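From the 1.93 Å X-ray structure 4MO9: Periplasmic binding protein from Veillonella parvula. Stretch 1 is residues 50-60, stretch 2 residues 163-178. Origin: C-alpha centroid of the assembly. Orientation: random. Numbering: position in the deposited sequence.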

# COMPACT_ATOMS: atom_id res chain seq x y z
N GLY A 50 -1.79 -3.84 7.07
CA GLY A 50 -2.59 -4.56 8.05
C GLY A 50 -3.92 -4.95 7.41
O GLY A 50 -4.17 -4.61 6.25
N PRO A 51 -4.79 -5.64 8.15
CA PRO A 51 -5.99 -6.21 7.52
C PRO A 51 -7.12 -5.21 7.20
O PRO A 51 -8.05 -5.60 6.50
CB PRO A 51 -6.48 -7.22 8.56
CG PRO A 51 -6.05 -6.60 9.87
CD PRO A 51 -4.68 -6.04 9.57
N PHE A 52 -7.04 -3.97 7.68
CA PHE A 52 -8.19 -3.04 7.56
C PHE A 52 -8.88 -3.00 6.20
O PHE A 52 -10.10 -3.18 6.11
CB PHE A 52 -7.80 -1.62 7.97
CG PHE A 52 -8.91 -0.62 7.74
CD1 PHE A 52 -8.89 0.22 6.63
CD2 PHE A 52 -9.98 -0.54 8.63
CE1 PHE A 52 -9.92 1.13 6.41
CE2 PHE A 52 -11.01 0.37 8.41
CZ PHE A 52 -10.98 1.21 7.30
N PHE A 53 -8.13 -2.72 5.14
CA PHE A 53 -8.75 -2.64 3.81
C PHE A 53 -9.31 -3.98 3.37
O PHE A 53 -10.36 -4.03 2.73
CB PHE A 53 -7.76 -2.12 2.78
CG PHE A 53 -7.76 -0.62 2.65
CD1 PHE A 53 -6.60 0.10 2.90
CD2 PHE A 53 -8.91 0.06 2.29
CE1 PHE A 53 -6.59 1.48 2.78
CE2 PHE A 53 -8.90 1.45 2.16
CZ PHE A 53 -7.74 2.16 2.42
N THR A 54 -8.61 -5.07 3.67
CA THR A 54 -9.15 -6.40 3.35
C THR A 54 -10.45 -6.66 4.11
O THR A 54 -11.45 -7.12 3.52
CB THR A 54 -8.12 -7.49 3.64
OG1 THR A 54 -6.89 -7.15 2.96
CG2 THR A 54 -8.61 -8.86 3.15
N ILE A 55 -10.46 -6.36 5.40
CA ILE A 55 -11.67 -6.58 6.19
C ILE A 55 -12.83 -5.75 5.65
O ILE A 55 -13.96 -6.26 5.51
CB ILE A 55 -11.41 -6.32 7.70
CG1 ILE A 55 -10.40 -7.34 8.23
CG2 ILE A 55 -12.69 -6.36 8.50
CD1 ILE A 55 -10.02 -7.15 9.73
N SER A 56 -12.57 -4.48 5.32
CA SER A 56 -13.62 -3.62 4.79
C SER A 56 -14.14 -4.18 3.47
O SER A 56 -15.34 -4.13 3.20
CB SER A 56 -13.09 -2.20 4.57
OG SER A 56 -12.54 -1.67 5.76
N ALA A 57 -13.24 -4.72 2.66
CA ALA A 57 -13.63 -5.28 1.37
C ALA A 57 -14.48 -6.54 1.52
O ALA A 57 -15.33 -6.84 0.68
CB ALA A 57 -12.39 -5.56 0.53
N LEU A 58 -14.25 -7.27 2.60
CA LEU A 58 -14.99 -8.50 2.89
C LEU A 58 -16.34 -8.23 3.55
O LEU A 58 -17.35 -8.86 3.23
CB LEU A 58 -14.14 -9.43 3.78
CG LEU A 58 -12.93 -10.03 3.07
CD1 LEU A 58 -11.89 -10.53 4.08
CD2 LEU A 58 -13.35 -11.16 2.15
N MSE A 59 -16.35 -7.27 4.49
CA MSE A 59 -17.55 -7.05 5.30
C MSE A 59 -18.46 -5.95 4.77
O MSE A 59 -19.64 -5.89 5.11
CB MSE A 59 -17.15 -6.71 6.74
CG MSE A 59 -16.30 -7.75 7.46
SE MSE A 59 -17.17 -9.49 7.57
CE MSE A 59 -18.88 -8.95 8.36
N GLY A 60 -17.91 -5.05 3.94
CA GLY A 60 -18.71 -3.94 3.45
C GLY A 60 -19.28 -3.11 4.59
O GLY A 60 -18.55 -2.71 5.50
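Stretch 2 (163-178) AIGKALGKEERAAEIS

The most unusual feature is a single carbonyl that takes two hydrogen bonds from one arginine. Arg 173 NE lies 2.7 Å from Ala 57 O, and Arg 173 NH2 lies 3.0 Å from the same Ala 57 O. The carbonyl sits at the edge of the guanidinium, near its plane. It belongs to the last turn of helix 52-59, where Gly 60 leaves helical geometry with positive phi.

Stretch 2 is two helices joined by a tight turn. Helix 163-168 crosses helix 52-59 at -52°, running partly the same way, with a closest axis approach of 10.1 Å. Gly 169 then forms a Schellman motif with positive phi, and Lys 170 is the N-cap residue of the next helix. Helix 171-178 crosses at 117°, across helix 52-59 and somewhat against it, with a closest approach of 9.7 Å.

Leu 58 fills the hole between these helices, among Gly 165, Leu 168, Ala 174 and Ile 177. Leu 58 CD1 is 3.7 Å from Gly 165 CA, and Leu 58 CD2 is 3.9 Å from Ala 174 CB. A CB on Gly 165 would clash with Ala 174 CB.

Ile 164 points toward stretch 1. Ile 164 CD1 lies 3.7 Å from Thr 54 CG2 and 3.9 Å from Pro 51 CB. Ile 177 CD1 packs 3.7 Å from Ala 57 CB. Selenomethionine Met 59 brings SE to 3.9 Å from Lys 170 CG.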

# COMPACT_ATOMS: atom_id res chain seq x y z
N ALA A 163 -6.76 -16.15 4.12
CA ALA A 163 -6.75 -16.34 5.58
C ALA A 163 -7.70 -15.37 6.31
O ALA A 163 -8.43 -15.78 7.24
CB ALA A 163 -5.33 -16.22 6.13
N ILE A 164 -7.70 -14.11 5.89
CA ILE A 164 -8.56 -13.10 6.50
C ILE A 164 -10.03 -13.43 6.20
O ILE A 164 -10.88 -13.37 7.09
CB ILE A 164 -8.23 -11.68 6.00
CG1 ILE A 164 -6.79 -11.31 6.38
CG2 ILE A 164 -9.21 -10.67 6.60
CD1 ILE A 164 -6.33 -9.97 5.83
N GLY A 165 -10.31 -13.81 4.96
CA GLY A 165 -11.67 -14.21 4.60
C GLY A 165 -12.17 -15.41 5.38
O GLY A 165 -13.32 -15.43 5.86
N LYS A 166 -11.33 -16.44 5.52
CA LYS A 166 -11.77 -17.65 6.20
C LYS A 166 -11.99 -17.36 7.69
O LYS A 166 -12.94 -17.87 8.30
CB LYS A 166 -10.78 -18.80 6.00
CG LYS A 166 -11.30 -20.15 6.50
CD LYS A 166 -10.44 -21.30 6.00
CE LYS A 166 -11.11 -22.64 6.30
NZ LYS A 166 -10.22 -23.76 5.90
N ALA A 167 -11.14 -16.52 8.26
CA ALA A 167 -11.28 -16.11 9.66
C ALA A 167 -12.61 -15.41 9.91
O ALA A 167 -13.23 -15.57 10.97
CB ALA A 167 -10.12 -15.21 10.06
N LEU A 168 -13.06 -14.64 8.92
CA LEU A 168 -14.29 -13.86 9.02
C LEU A 168 -15.53 -14.60 8.55
O LEU A 168 -16.64 -14.07 8.64
CB LEU A 168 -14.13 -12.54 8.24
CG LEU A 168 -13.26 -11.50 8.92
CD1 LEU A 168 -13.01 -10.29 8.01
CD2 LEU A 168 -13.93 -11.08 10.20
N GLY A 169 -15.38 -15.84 8.09
CA GLY A 169 -16.51 -16.55 7.50
C GLY A 169 -16.96 -15.99 6.16
O GLY A 169 -18.14 -16.07 5.82
N LYS A 170 -16.03 -15.40 5.41
CA LYS A 170 -16.34 -14.83 4.10
C LYS A 170 -15.46 -15.44 3.01
O LYS A 170 -14.86 -14.72 2.20
CB LYS A 170 -16.16 -13.31 4.13
CG LYS A 170 -16.87 -12.61 5.27
CD LYS A 170 -18.35 -12.88 5.24
CE LYS A 170 -19.10 -11.83 4.47
NZ LYS A 170 -20.38 -11.50 5.17
N GLU A 171 -15.40 -16.78 2.96
CA GLU A 171 -14.53 -17.46 2.00
C GLU A 171 -14.84 -17.16 0.55
O GLU A 171 -13.93 -17.01 -0.26
CB GLU A 171 -14.57 -18.98 2.20
CG GLU A 171 -13.82 -19.47 3.42
CD GLU A 171 -13.96 -20.97 3.62
OE1 GLU A 171 -14.66 -21.39 4.57
OE2 GLU A 171 -13.36 -21.71 2.81
N GLU A 172 -16.13 -17.09 0.20
CA GLU A 172 -16.50 -16.85 -1.19
C GLU A 172 -16.10 -15.46 -1.66
O GLU A 172 -15.53 -15.30 -2.75
CB GLU A 172 -18.00 -17.09 -1.42
CG GLU A 172 -18.43 -18.55 -1.34
CD GLU A 172 -19.90 -18.75 -1.73
OE1 GLU A 172 -20.70 -17.80 -1.54
OE2 GLU A 172 -20.24 -19.85 -2.22
N ARG A 173 -16.37 -14.45 -0.84
CA ARG A 173 -16.01 -13.07 -1.20
C ARG A 173 -14.50 -12.89 -1.24
O ARG A 173 -13.96 -12.15 -2.08
CB ARG A 173 -16.63 -12.09 -0.21
CG ARG A 173 -16.37 -10.63 -0.52
CD ARG A 173 -17.61 -9.83 -0.23
NE ARG A 173 -17.37 -8.39 -0.22
CZ ARG A 173 -18.23 -7.49 -0.68
NH1 ARG A 173 -19.38 -7.90 -1.20
NH2 ARG A 173 -17.95 -6.19 -0.61
N ALA A 174 -13.81 -13.57 -0.33
CA ALA A 174 -12.36 -13.59 -0.35
C ALA A 174 -11.88 -14.16 -1.69
O ALA A 174 -10.94 -13.63 -2.28
CB ALA A 174 -11.81 -14.43 0.82
N ALA A 175 -12.53 -15.22 -2.17
CA ALA A 175 -12.20 -15.78 -3.49
C ALA A 175 -12.38 -14.76 -4.63
O ALA A 175 -11.57 -14.71 -5.56
CB ALA A 175 -13.02 -17.07 -3.76
N GLU A 176 -13.44 -13.95 -4.57
CA GLU A 176 -13.64 -12.92 -5.59
C GLU A 176 -12.52 -11.90 -5.55
O GLU A 176 -12.04 -11.44 -6.59
CB GLU A 176 -14.95 -12.18 -5.36
CG GLU A 176 -16.19 -13.04 -5.37
CD GLU A 176 -17.39 -12.27 -4.85
OE1 GLU A 176 -17.41 -11.03 -5.04
OE2 GLU A 176 -18.30 -12.90 -4.25
N ILE A 177 -12.12 -11.51 -4.35
CA ILE A 177 -11.09 -10.48 -4.20
C ILE A 177 -9.74 -11.02 -4.69
O ILE A 177 -9.00 -10.31 -5.37
CB ILE A 177 -10.99 -10.00 -2.73
CG1 ILE A 177 -12.28 -9.27 -2.34
CG2 ILE A 177 -9.79 -9.08 -2.53
CD1 ILE A 177 -12.41 -9.01 -0.81
N SER A 178 -9.45 -12.27 -4.34
CA SER A 178 -8.22 -12.93 -4.78
C SER A 178 -8.15 -13.06 -6.30
O SER A 178 -7.09 -12.87 -6.91
CB SER A 178 -8.13 -14.32 -4.14
OG SER A 178 -6.88 -14.92 -4.45